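PDB 4YJ6: aryl acylamidase from bacterium CSBL00001, which probably hydrolyses aryl acylamides at their amide bond, releasing an aromatic amine and a carboxylate, as an enzyme of the amidase signature family. Local coordinates for residues S133-F138 with A350-A355; P191-N196 with A397-C402; Q201-R206 with D463-L468; A237-H242 with K255-S260; Q284-L289 with G449-L454. One frame throughout, in Å; residues are numbered along the deposited sequence.

Contact 1 of 5, residues S133-F138 with A350-A355; sequences SPVYGF and ADIPDA
Val135 carries this junction, its two methyl branches dividing the opposing loop between them. CG1, held anti to the backbone N (chi1 168°), meets the proline ring of Pro353 at CD, 3.9 Å away. The same CG1 also lies 4.2 Å from Ile352 CD1, the two side chains meeting at about a right angle. The other branch, CG2, faces backbone rather than side chain and stands 3.9 Å from Asp351 O. Next to Val135, the Tyr136 ring offers an edge: Ile352 CD1 approaches CE2 close to the ring plane, at 4.1 Å. The isoleucine terminus is thus shared by a valine methyl and an aromatic edge, and no hydrogen bond crosses between the segments.

One step further out, the chain around Val135 is folded by two overlapping four-residue turns, closed by Gly137 N to Pro134 O and Phe138 N to Val135 O. Pro134 O is gripped twice, because Ser133 OG also donates to it, at 2.9 Å and on a lone pair in the carbonyl plane. The phenol end of Tyr136 is fixed by Ser333 OG on helix 315-339, whose Thr330, Met334 and Leu337 pack against the same side chain. On the other segment Asp351 OD2 accepts from Ala102 N, and a phosphate ion, probably from the crystallisation liquor, lies near that carboxylate.

The whole is an apolar contact between the loop after strand 126-131 and the N-terminal approach of helix 354-363, with Pro353 at the N-cap.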
# COMPACT_ATOMS: atom_id res chain seq x y z
N SER A 133 -5.69 -0.49 -9.75
CA SER A 133 -4.22 -0.63 -9.74
C SER A 133 -3.77 -0.45 -11.19
O SER A 133 -4.53 -0.74 -12.12
CB SER A 133 -3.84 -2.05 -9.22
OG SER A 133 -2.45 -2.39 -9.47
N PRO A 134 -2.51 0.00 -11.40
CA PRO A 134 -1.89 -0.07 -12.72
C PRO A 134 -1.62 -1.52 -13.12
O PRO A 134 -1.59 -2.43 -12.27
CB PRO A 134 -0.54 0.65 -12.51
CG PRO A 134 -0.20 0.29 -11.07
CD PRO A 134 -1.56 0.43 -10.36
N VAL A 135 -1.43 -1.73 -14.41
CA VAL A 135 -1.27 -3.08 -14.94
C VAL A 135 -0.11 -3.79 -14.27
O VAL A 135 0.99 -3.27 -14.21
CB VAL A 135 -1.06 -3.05 -16.49
CG1 VAL A 135 -0.60 -4.42 -17.00
CG2 VAL A 135 -2.35 -2.55 -17.20
N TYR A 136 -0.38 -4.98 -13.74
CA TYR A 136 0.63 -5.81 -13.07
C TYR A 136 1.34 -5.08 -11.93
O TYR A 136 2.42 -5.49 -11.48
CB TYR A 136 1.66 -6.35 -14.09
CG TYR A 136 1.26 -7.66 -14.76
CD1 TYR A 136 1.08 -8.80 -14.00
CD2 TYR A 136 1.06 -7.76 -16.15
CE1 TYR A 136 0.72 -10.02 -14.59
CE2 TYR A 136 0.70 -8.96 -16.75
CZ TYR A 136 0.53 -10.08 -15.96
OH TYR A 136 0.17 -11.29 -16.51
N GLY A 137 0.70 -4.03 -11.40
CA GLY A 137 1.31 -3.25 -10.32
C GLY A 137 2.58 -2.50 -10.73
O GLY A 137 3.28 -1.98 -9.88
N PHE A 138 2.87 -2.42 -12.04
CA PHE A 138 4.26 -2.13 -12.46
C PHE A 138 4.51 -0.62 -12.63
O PHE A 138 4.98 -0.17 -13.68
CB PHE A 138 4.61 -2.95 -13.73
CG PHE A 138 6.08 -3.38 -13.81
CD1 PHE A 138 7.08 -2.46 -14.07
CD2 PHE A 138 6.43 -4.70 -13.67
CE1 PHE A 138 8.44 -2.88 -14.16
CE2 PHE A 138 7.78 -5.11 -13.73
CZ PHE A 138 8.77 -4.18 -13.98
N ALA A 350 -1.90 -5.00 -26.85
CA ALA A 350 -2.14 -3.58 -26.56
C ALA A 350 -2.50 -3.36 -25.09
O ALA A 350 -2.42 -2.23 -24.61
CB ALA A 350 -3.25 -3.04 -27.46
N ASP A 351 -2.89 -4.43 -24.39
CA ASP A 351 -3.30 -4.28 -22.99
C ASP A 351 -2.09 -4.11 -22.04
O ASP A 351 -2.26 -3.73 -20.87
CB ASP A 351 -4.12 -5.49 -22.53
CG ASP A 351 -5.46 -5.61 -23.26
OD1 ASP A 351 -5.79 -4.71 -24.09
OD2 ASP A 351 -6.16 -6.60 -22.99
N ILE A 352 -0.89 -4.38 -22.54
CA ILE A 352 0.32 -4.23 -21.76
C ILE A 352 1.05 -2.94 -22.15
O ILE A 352 1.34 -2.74 -23.33
CB ILE A 352 1.29 -5.42 -22.02
CG1 ILE A 352 0.61 -6.76 -21.72
CG2 ILE A 352 2.56 -5.28 -21.18
CD1 ILE A 352 0.16 -6.95 -20.23
N PRO A 353 1.38 -2.09 -21.17
CA PRO A 353 2.12 -0.85 -21.49
C PRO A 353 3.45 -1.16 -22.13
O PRO A 353 4.10 -2.14 -21.75
CB PRO A 353 2.36 -0.23 -20.11
CG PRO A 353 1.31 -0.75 -19.24
CD PRO A 353 0.99 -2.14 -19.75
N ASP A 354 3.89 -0.34 -23.09
CA ASP A 354 5.18 -0.55 -23.71
C ASP A 354 6.32 -0.63 -22.68
O ASP A 354 7.22 -1.44 -22.85
CB ASP A 354 5.48 0.59 -24.70
CG ASP A 354 4.67 0.48 -26.00
OD1 ASP A 354 3.93 -0.53 -26.18
OD2 ASP A 354 4.79 1.40 -26.84
N ALA A 355 6.29 0.22 -21.65
CA ALA A 355 7.37 0.28 -20.66
C ALA A 355 7.48 -1.03 -19.88
O ALA A 355 8.56 -1.43 -19.48
CB ALA A 355 7.14 1.45 -19.68

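Contact 2 of 5, residues P191-N196 with A397-C402; sequences PAAWTN and APTLAC
Trp194 reaches across to Leu400 and Cys402 with the pyrrole half of its indole. From CB the side chain leaves with CG anti to the carbonyl carbon and beside the backbone N (chi1 -80°), and CG comes 4.1 Å from Leu400 CD1. The next atom, CD1, is nearer to that methyl, at 3.4 Å, and the two side chains run at about a right angle to each other. At NE1 the apolar contact becomes polar. Its N-H points almost straight at Cys402 O, 3.0 Å away with an angle of 161° at the hydrogen, and the oxygen lies at the ring edge, in the indole plane. The donor is somewhat tilted from the carbonyl plane. Leu400 CD1 is close here as well, 3.2 Å from NE1, a tight fit. CE2, the next ring atom, lies 3.8 Å from Cys402 O. Farther round, CZ2 of the benzene half lies 4.2 Å from Cys402 SG.

Helix 190-195 follows closely on the Gly/Ser-rich segment that in relatives of the amidase signature family supplies the nucleophilic serine, and probably does so here; the contact docks this helix on the chain leaving strand 394-398 of the large mixed sheet. Trp430 meets the indole with its ring nearly parallel, and Pro404 also touches it.

One residue earlier, Ala193 CB is received by two side chains, lying 3.7 Å from both Thr399 CG2 and Leu400 CD1. The hydroxyl of Thr399 is engaged with Ser445 OG on strand 443-451.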
# COMPACT_ATOMS: atom_id res chain seq x y z
N PRO A 191 1.11 5.45 -2.43
CA PRO A 191 -0.09 6.28 -2.56
C PRO A 191 -0.52 6.87 -1.24
O PRO A 191 -1.19 7.92 -1.26
CB PRO A 191 -1.14 5.29 -3.12
CG PRO A 191 -0.66 3.95 -2.60
CD PRO A 191 0.84 4.03 -2.68
N ALA A 192 -0.19 6.23 -0.11
CA ALA A 192 -0.47 6.86 1.18
C ALA A 192 0.25 8.23 1.26
O ALA A 192 -0.35 9.24 1.66
CB ALA A 192 0.00 5.95 2.32
N ALA A 193 1.54 8.24 0.89
CA ALA A 193 2.36 9.46 0.95
C ALA A 193 1.71 10.57 0.12
O ALA A 193 1.65 11.73 0.54
CB ALA A 193 3.77 9.16 0.42
N TRP A 194 1.27 10.23 -1.09
CA TRP A 194 0.65 11.28 -1.93
C TRP A 194 -0.77 11.68 -1.54
O TRP A 194 -1.31 12.58 -2.15
CB TRP A 194 0.65 10.83 -3.39
CG TRP A 194 1.96 11.01 -4.11
CD1 TRP A 194 3.14 11.48 -3.58
CD2 TRP A 194 2.23 10.72 -5.49
NE1 TRP A 194 4.12 11.50 -4.56
CE2 TRP A 194 3.59 11.05 -5.74
CE3 TRP A 194 1.45 10.24 -6.56
CZ2 TRP A 194 4.19 10.89 -6.98
CZ3 TRP A 194 2.04 10.08 -7.81
CH2 TRP A 194 3.41 10.40 -8.00
N THR A 195 -1.40 10.98 -0.59
CA THR A 195 -2.81 11.27 -0.24
C THR A 195 -3.05 11.56 1.24
O THR A 195 -4.20 11.55 1.70
CB THR A 195 -3.76 10.10 -0.65
OG1 THR A 195 -3.32 8.92 0.02
CG2 THR A 195 -3.72 9.90 -2.14
N ASN A 196 -1.99 11.84 2.00
CA ASN A 196 -2.16 12.22 3.41
C ASN A 196 -2.79 11.08 4.19
O ASN A 196 -3.55 11.32 5.11
CB ASN A 196 -3.06 13.50 3.56
CG ASN A 196 -2.90 14.17 4.90
OD1 ASN A 196 -1.81 14.59 5.25
ND2 ASN A 196 -4.00 14.31 5.64
N ALA A 397 13.07 8.65 6.72
CA ALA A 397 13.43 9.11 5.37
C ALA A 397 12.17 9.67 4.75
O ALA A 397 11.09 9.45 5.27
CB ALA A 397 13.99 7.92 4.52
N PRO A 398 12.28 10.43 3.65
CA PRO A 398 11.05 10.76 2.92
C PRO A 398 10.52 9.47 2.31
O PRO A 398 11.32 8.64 1.87
CB PRO A 398 11.51 11.71 1.79
CG PRO A 398 12.98 12.09 2.15
CD PRO A 398 13.50 10.89 2.95
N THR A 399 9.21 9.30 2.25
CA THR A 399 8.68 8.10 1.58
C THR A 399 9.07 8.09 0.11
O THR A 399 9.44 7.05 -0.42
CB THR A 399 7.15 8.08 1.72
OG1 THR A 399 6.85 8.24 3.10
CG2 THR A 399 6.54 6.76 1.17
N LEU A 400 8.96 9.26 -0.54
CA LEU A 400 9.12 9.38 -1.97
C LEU A 400 10.02 10.55 -2.34
O LEU A 400 10.15 11.50 -1.57
CB LEU A 400 7.78 9.65 -2.64
CG LEU A 400 6.71 8.62 -2.32
CD1 LEU A 400 5.38 9.06 -2.91
CD2 LEU A 400 7.17 7.28 -2.92
N ALA A 401 10.60 10.47 -3.53
CA ALA A 401 11.55 11.51 -3.99
C ALA A 401 10.86 12.70 -4.66
O ALA A 401 11.54 13.69 -4.97
CB ALA A 401 12.53 10.90 -4.95
N CYS A 402 9.56 12.59 -4.94
CA CYS A 402 8.85 13.67 -5.64
C CYS A 402 7.38 13.76 -5.24
O CYS A 402 6.82 12.83 -4.64
CB CYS A 402 8.94 13.49 -7.16
SG CYS A 402 8.21 11.91 -7.77

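Contact 3 of 5, residues Q201-R206 with D463-L468; sequences QPSIGR and DRQADL
Asp467 meets Ser203 and Arg206 through a carboxylate shared between charged and neutral donors. The salt bridge is side-on: Arg206, with CG anti to the backbone N (chi1 -177°) and its chain bent at chi2 and chi3, donates from NE and NH2 to Asp467 OD1, each at 3.0 Å. That oxygen lies in the guanidinium plane, but the carboxylate is turned 74° from it, and both nitrogens approach from above the carboxylate plane.

Hydrogen bonds from neutral donors use both oxygens. Ser203 OG gives OD1 of Asp467 a third donor at 2.6 Å, and Ser203 N reaches Asp467 OD2 on its syn side at 3.0 Å, nearly straight. A water accepts from Arg206 NH2 and donates to Gln465 OE1.

The apolar part is Ile204 CG2, which rests over one face of the Arg464 guanidinium, 3.4 Å from NH2. Arg464 NH1 is bonded to Ser439 O.

An alanine at Asp467 would probably leave Arg206 without its counter-charge and strip Ser203 N and Ser203 OG of the two oxygens that accept from them. The aspartate stands in the first turn of helix 467-480. Four donated bonds and the helix N terminus would be expected to favour the ionised carboxylate.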
# COMPACT_ATOMS: atom_id res chain seq x y z
N GLN A 201 3.36 -1.07 6.05
CA GLN A 201 3.97 -2.21 5.35
C GLN A 201 4.64 -3.11 6.41
O GLN A 201 5.68 -2.75 6.98
CB GLN A 201 5.00 -1.72 4.30
CG GLN A 201 5.85 -2.86 3.66
CD GLN A 201 7.27 -2.80 4.17
OE1 GLN A 201 7.94 -1.77 4.02
NE2 GLN A 201 7.75 -3.87 4.80
N PRO A 202 4.04 -4.27 6.68
CA PRO A 202 4.54 -5.10 7.79
C PRO A 202 5.86 -5.78 7.50
O PRO A 202 6.28 -5.90 6.34
CB PRO A 202 3.43 -6.20 7.96
CG PRO A 202 2.36 -5.86 7.00
CD PRO A 202 2.91 -4.89 5.97
N SER A 203 6.51 -6.29 8.56
CA SER A 203 7.71 -7.10 8.40
C SER A 203 7.42 -8.27 7.48
O SER A 203 6.33 -8.82 7.54
CB SER A 203 8.10 -7.69 9.77
OG SER A 203 8.47 -6.65 10.67
N ILE A 204 8.43 -8.75 6.73
CA ILE A 204 8.19 -9.96 5.96
C ILE A 204 7.79 -11.11 6.94
O ILE A 204 8.37 -11.30 8.01
CB ILE A 204 9.41 -10.32 5.03
CG1 ILE A 204 9.09 -11.57 4.18
CG2 ILE A 204 10.70 -10.58 5.88
CD1 ILE A 204 7.90 -11.36 3.13
N GLY A 205 6.77 -11.88 6.53
CA GLY A 205 6.26 -12.98 7.36
C GLY A 205 5.22 -12.59 8.39
O GLY A 205 4.64 -13.48 9.01
N ARG A 206 5.01 -11.30 8.61
CA ARG A 206 4.05 -10.85 9.62
C ARG A 206 2.61 -11.08 9.17
O ARG A 206 1.79 -11.58 9.93
CB ARG A 206 4.29 -9.34 9.90
CG ARG A 206 3.38 -8.76 11.00
CD ARG A 206 3.70 -9.38 12.37
NE ARG A 206 5.02 -8.94 12.81
CZ ARG A 206 5.84 -9.64 13.59
NH1 ARG A 206 5.53 -10.85 14.04
NH2 ARG A 206 7.01 -9.10 13.96
N ASP A 463 13.61 -2.05 12.74
CA ASP A 463 14.47 -3.23 12.59
C ASP A 463 13.60 -4.39 12.12
O ASP A 463 12.37 -4.33 12.20
CB ASP A 463 15.06 -3.56 13.97
CG ASP A 463 16.20 -4.55 13.93
OD1 ASP A 463 16.72 -4.90 12.86
OD2 ASP A 463 16.61 -4.95 15.05
N ARG A 464 14.24 -5.43 11.61
CA ARG A 464 13.45 -6.63 11.26
C ARG A 464 12.54 -7.03 12.41
O ARG A 464 12.97 -7.13 13.55
CB ARG A 464 14.40 -7.80 10.86
CG ARG A 464 15.14 -7.55 9.51
CD ARG A 464 14.27 -7.82 8.23
NE ARG A 464 13.88 -9.21 8.16
CZ ARG A 464 14.08 -10.06 7.17
NH1 ARG A 464 14.60 -9.76 5.96
NH2 ARG A 464 13.66 -11.27 7.38
N GLN A 465 11.27 -7.29 12.07
CA GLN A 465 10.24 -7.74 13.03
C GLN A 465 9.86 -6.73 14.11
O GLN A 465 9.13 -7.07 15.05
CB GLN A 465 10.58 -9.13 13.62
CG GLN A 465 10.22 -10.24 12.60
CD GLN A 465 10.91 -11.54 12.92
OE1 GLN A 465 10.45 -12.31 13.75
NE2 GLN A 465 12.05 -11.77 12.30
N ALA A 466 10.30 -5.48 13.95
CA ALA A 466 9.96 -4.45 14.93
C ALA A 466 8.73 -3.65 14.51
O ALA A 466 8.70 -2.41 14.58
CB ALA A 466 11.19 -3.51 15.19
N ASP A 467 7.68 -4.35 14.09
CA ASP A 467 6.44 -3.69 13.71
C ASP A 467 5.90 -2.79 14.82
O ASP A 467 5.39 -1.71 14.55
CB ASP A 467 5.36 -4.73 13.41
CG ASP A 467 5.76 -5.69 12.30
OD1 ASP A 467 6.68 -6.48 12.54
OD2 ASP A 467 5.18 -5.58 11.20
N LEU A 468 6.00 -3.24 16.07
CA LEU A 468 5.39 -2.43 17.14
C LEU A 468 6.20 -1.12 17.33
O LEU A 468 5.62 -0.10 17.66
CB LEU A 468 5.37 -3.20 18.48
CG LEU A 468 4.46 -4.44 18.47
CD1 LEU A 468 4.22 -5.02 19.87
CD2 LEU A 468 3.17 -4.12 17.85
O HOH W 1 8.22 -11.42 15.23

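Contact 4 of 5, residues A237-H242 with K255-S260; sequences AMNVLH and KLDFTS
Asp257 OD1 accepts from Asn239 ND2 at 3.0 Å and from two groups of its own segment. Thr259 OG1 donates to it at 2.7 Å on the syn side, and Thr259 N closes an Asx turn. The amide of Asn239 works at both ends, for its OD1 takes the backbone N-H of Phe258 at 2.8 Å.

His242 is gripped at both nitrogens. Its CG, set between the backbone N and the carbonyl carbon (chi1 88°), comes 3.7 Å from Phe258 CE1. ND1 donates to Met238 O at 2.8 Å, whereas NE2 accepts from Leu256 N at 3.0 Å with the N-H nearly straight.

Between these polar groups lies Phe258. Met238, present as selenomethionine, makes a CH-pi contact through CB, 3.5 Å from the centroid of the Phe258 ring. On the histidine side, Phe258 CE1 lies over one face of the His242 imidazole, with the rings oblique.

An alanine in place of His242 would probably leave Leu256 N without its acceptor and open a gap beside the Phe258 ring. The NE2 bond ties the end of helix 231-241 to the returning loop. Because NE2 accepts and ND1 donates, the imidazole is likely to be neutral and protonated at ND1.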
# COMPACT_ATOMS: atom_id res chain seq x y z
N ALA A 237 -6.50 -3.09 12.24
CA ALA A 237 -6.44 -3.90 11.03
C ALA A 237 -5.27 -4.90 11.10
O ALA A 237 -5.41 -6.06 10.69
CB ALA A 237 -6.32 -3.05 9.79
N MSE A 238 -4.14 -4.47 11.62
CA MSE A 238 -3.00 -5.38 11.72
C MSE A 238 -3.26 -6.49 12.72
O MSE A 238 -2.77 -7.59 12.54
CB MSE A 238 -1.73 -4.60 12.14
CG MSE A 238 -1.18 -3.76 11.01
SE MSE A 238 -0.77 -4.85 9.46
CE MSE A 238 0.48 -6.17 10.21
N ASN A 239 -4.00 -6.22 13.78
CA ASN A 239 -4.36 -7.30 14.70
C ASN A 239 -5.15 -8.40 14.00
O ASN A 239 -5.03 -9.56 14.36
CB ASN A 239 -5.14 -6.77 15.90
CG ASN A 239 -4.23 -6.29 17.01
OD1 ASN A 239 -3.01 -6.48 16.95
ND2 ASN A 239 -4.81 -5.75 18.06
N VAL A 240 -5.94 -8.03 13.00
CA VAL A 240 -6.66 -9.00 12.20
C VAL A 240 -5.76 -9.65 11.15
O VAL A 240 -5.82 -10.85 10.96
CB VAL A 240 -7.89 -8.33 11.53
CG1 VAL A 240 -8.57 -9.26 10.42
CG2 VAL A 240 -8.92 -7.97 12.61
N LEU A 241 -4.94 -8.85 10.47
CA LEU A 241 -4.23 -9.33 9.28
C LEU A 241 -3.05 -10.20 9.63
O LEU A 241 -2.75 -11.16 8.91
CB LEU A 241 -3.71 -8.13 8.45
CG LEU A 241 -4.84 -7.37 7.71
CD1 LEU A 241 -4.28 -6.06 7.13
CD2 LEU A 241 -5.45 -8.24 6.58
N HIS A 242 -2.32 -9.87 10.70
CA HIS A 242 -1.08 -10.62 10.97
C HIS A 242 -1.39 -12.02 11.49
O HIS A 242 -2.50 -12.31 11.97
CB HIS A 242 -0.15 -9.86 11.94
CG HIS A 242 -0.41 -10.16 13.38
ND1 HIS A 242 -1.50 -9.64 14.05
CD2 HIS A 242 0.28 -10.89 14.28
CE1 HIS A 242 -1.48 -10.06 15.31
NE2 HIS A 242 -0.40 -10.81 15.47
N LYS A 255 2.31 -14.02 17.80
CA LYS A 255 1.08 -13.27 17.97
C LYS A 255 1.42 -11.97 18.69
O LYS A 255 2.12 -12.00 19.72
CB LYS A 255 0.06 -14.05 18.79
CG LYS A 255 -0.25 -15.40 18.19
CD LYS A 255 -1.29 -16.15 19.00
CE LYS A 255 -1.65 -17.45 18.31
NZ LYS A 255 -2.71 -18.18 19.09
N LEU A 256 0.94 -10.86 18.13
CA LEU A 256 1.21 -9.53 18.71
C LEU A 256 -0.10 -8.80 18.95
O LEU A 256 -1.12 -9.11 18.34
CB LEU A 256 2.02 -8.68 17.72
CG LEU A 256 3.39 -9.21 17.35
CD1 LEU A 256 4.01 -8.29 16.27
CD2 LEU A 256 4.29 -9.27 18.60
N ASP A 257 -0.07 -7.80 19.83
CA ASP A 257 -1.18 -6.88 19.92
C ASP A 257 -0.65 -5.52 19.48
O ASP A 257 0.04 -4.83 20.22
CB ASP A 257 -1.75 -6.84 21.35
CG ASP A 257 -2.79 -5.76 21.53
OD1 ASP A 257 -3.21 -5.16 20.54
OD2 ASP A 257 -3.18 -5.50 22.71
N PHE A 258 -0.96 -5.15 18.25
CA PHE A 258 -0.45 -3.90 17.69
C PHE A 258 -0.96 -2.69 18.46
O PHE A 258 -0.31 -1.63 18.47
CB PHE A 258 -0.90 -3.81 16.22
CG PHE A 258 -0.03 -4.62 15.28
CD1 PHE A 258 -0.09 -6.02 15.27
CD2 PHE A 258 0.86 -3.97 14.43
CE1 PHE A 258 0.74 -6.77 14.39
CE2 PHE A 258 1.68 -4.69 13.54
CZ PHE A 258 1.62 -6.10 13.54
N THR A 259 -2.14 -2.80 19.08
CA THR A 259 -2.66 -1.63 19.80
C THR A 259 -1.86 -1.33 21.06
O THR A 259 -1.93 -0.23 21.61
CB THR A 259 -4.18 -1.77 20.17
OG1 THR A 259 -4.35 -2.79 21.16
CG2 THR A 259 -5.01 -2.10 18.93
N SER A 260 -1.10 -2.31 21.54
CA SER A 260 -0.33 -2.14 22.76
C SER A 260 0.79 -1.10 22.60
O SER A 260 1.28 -0.56 23.58
CB SER A 260 0.25 -3.46 23.27
OG SER A 260 1.33 -3.92 22.45

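Contact 5 of 5, residues Q284-L289 with G449-L454; sequences QEIQDL and GLIDGL
Helix 284-299 packs against the hairpin formed by strands 443-451 and 454-462 of the large mixed sheet, with Ile451 directed at Glu285, Ile286 and Leu289. The short helical and strand segments run roughly antiparallel, at 156°, with their axes 9.7 Å apart at closest approach.

Ile451 CD1 meets all three helix residues. It lies 3.4 Å from Glu285 O on the helix backbone, 4.0 Å from Ile286 CG1 and 3.8 Å from Leu289 CD2, so it enters between successive turns of the helix. CG1, anti to the carbonyl carbon (chi1 -65°), bears this methyl and itself comes 4.0 Å from Leu289 CD2, while the other branch, CG2, touches Glu285 CB at 3.8 Å. Leu289 and Ile451 lie alongside, pointing opposite ways, whereas Ile286 comes across the isoleucine at about a right angle.

Leu289 also reaches Gly449, its CD2 lying 4.3 Å from Gly449 N. A beta carbon on this glycine would press on Leu289 CD1, and the backbone angles themselves already call for glycine.

Beyond Ile451 the chain reverses, with Asp452 and Gly453 at the corners. Ile451 and Leu454 exchange backbone hydrogen bonds in both directions, giving a beta-hairpin with a tight two-residue type I' loop, a helix laid against its end.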
# COMPACT_ATOMS: atom_id res chain seq x y z
N GLN A 284 13.92 19.27 -3.27
CA GLN A 284 14.39 19.95 -2.09
C GLN A 284 13.27 20.23 -1.08
O GLN A 284 13.48 20.14 0.13
CB GLN A 284 15.07 21.28 -2.49
CG GLN A 284 15.70 21.96 -1.33
CD GLN A 284 16.83 21.13 -0.74
OE1 GLN A 284 17.76 20.72 -1.45
NE2 GLN A 284 16.76 20.89 0.56
N GLU A 285 12.08 20.58 -1.56
CA GLU A 285 10.97 20.89 -0.65
C GLU A 285 10.59 19.67 0.23
O GLU A 285 10.18 19.82 1.39
CB GLU A 285 9.72 21.35 -1.42
CG GLU A 285 9.94 22.63 -2.21
CD GLU A 285 10.59 22.43 -3.58
OE1 GLU A 285 10.84 21.27 -4.05
OE2 GLU A 285 10.86 23.47 -4.23
N ILE A 286 10.73 18.50 -0.35
CA ILE A 286 10.46 17.26 0.38
C ILE A 286 11.56 17.03 1.42
O ILE A 286 11.29 16.78 2.59
CB ILE A 286 10.37 16.08 -0.57
CG1 ILE A 286 9.05 16.15 -1.36
CG2 ILE A 286 10.46 14.72 0.23
CD1 ILE A 286 8.94 15.07 -2.45
N GLN A 287 12.82 17.20 1.01
CA GLN A 287 13.91 17.11 1.98
C GLN A 287 13.68 18.05 3.17
O GLN A 287 13.83 17.66 4.33
CB GLN A 287 15.25 17.43 1.34
CG GLN A 287 15.64 16.52 0.22
CD GLN A 287 17.10 16.69 -0.19
OE1 GLN A 287 17.99 16.78 0.67
NE2 GLN A 287 17.35 16.75 -1.50
N ASP A 288 13.34 19.30 2.89
CA ASP A 288 13.13 20.24 3.98
C ASP A 288 11.99 19.85 4.91
O ASP A 288 12.08 20.03 6.14
CB ASP A 288 12.86 21.65 3.43
CG ASP A 288 14.06 22.24 2.70
OD1 ASP A 288 15.19 21.71 2.84
OD2 ASP A 288 13.84 23.25 1.98
N LEU A 289 10.92 19.35 4.32
CA LEU A 289 9.75 18.98 5.10
C LEU A 289 10.11 17.82 6.03
O LEU A 289 9.68 17.78 7.17
CB LEU A 289 8.58 18.59 4.17
CG LEU A 289 7.28 18.22 4.86
CD1 LEU A 289 6.65 19.44 5.54
CD2 LEU A 289 6.31 17.58 3.81
N GLY A 449 2.82 16.49 6.10
CA GLY A 449 2.38 17.85 5.78
C GLY A 449 2.05 18.05 4.32
O GLY A 449 1.96 17.10 3.55
N LEU A 450 1.83 19.31 3.92
CA LEU A 450 1.54 19.62 2.52
C LEU A 450 2.61 20.55 1.94
O LEU A 450 3.19 21.37 2.66
CB LEU A 450 0.20 20.36 2.39
CG LEU A 450 -1.02 19.72 3.01
CD1 LEU A 450 -2.21 20.68 2.83
CD2 LEU A 450 -1.29 18.33 2.35
N ILE A 451 2.87 20.37 0.66
CA ILE A 451 3.75 21.24 -0.11
C ILE A 451 2.92 21.71 -1.27
O ILE A 451 2.45 20.92 -2.10
CB ILE A 451 5.03 20.49 -0.57
CG1 ILE A 451 5.83 20.09 0.68
CG2 ILE A 451 5.88 21.36 -1.54
CD1 ILE A 451 6.97 19.10 0.44
N ASP A 452 2.69 23.03 -1.32
CA ASP A 452 1.84 23.60 -2.37
C ASP A 452 0.50 22.85 -2.49
O ASP A 452 0.04 22.56 -3.59
CB ASP A 452 2.58 23.57 -3.71
CG ASP A 452 1.98 24.54 -4.74
OD1 ASP A 452 1.23 25.46 -4.33
OD2 ASP A 452 2.26 24.39 -5.95
N GLY A 453 -0.09 22.53 -1.35
CA GLY A 453 -1.43 21.98 -1.31
C GLY A 453 -1.50 20.46 -1.49
O GLY A 453 -2.59 19.89 -1.42
N LEU A 454 -0.36 19.81 -1.71
CA LEU A 454 -0.34 18.37 -1.98
C LEU A 454 0.43 17.62 -0.87
O LEU A 454 1.39 18.12 -0.29
CB LEU A 454 0.29 18.07 -3.34
CG LEU A 454 -0.46 18.56 -4.58
CD1 LEU A 454 0.32 18.14 -5.81
CD2 LEU A 454 -1.89 18.00 -4.56

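How the contacts relate
Read from the N terminus, contacts 1, 2 and 3 open in turn before any closes. Contact 4 closes first, a local loop of twelve intervening residues lying within the spans of all three. Contact 5 then opens at 284-289, after which contacts 1, 2, 5 and 3 close in that order. Contacts 1, 2 and 5 therefore all cross one another; contacts 1 and 2 also cross contact 3, which encloses contact 5. Contacts 2 and 5, touching through Ile286, bring helices 190-195 and 284-299 to the large mixed sheet. Contacts 3 and 4, touching through Arg206 and Phe258, join the loop after strand 198-201 and the end of helix 231-241 near helix 467-480. Contact 1 touches none of the others.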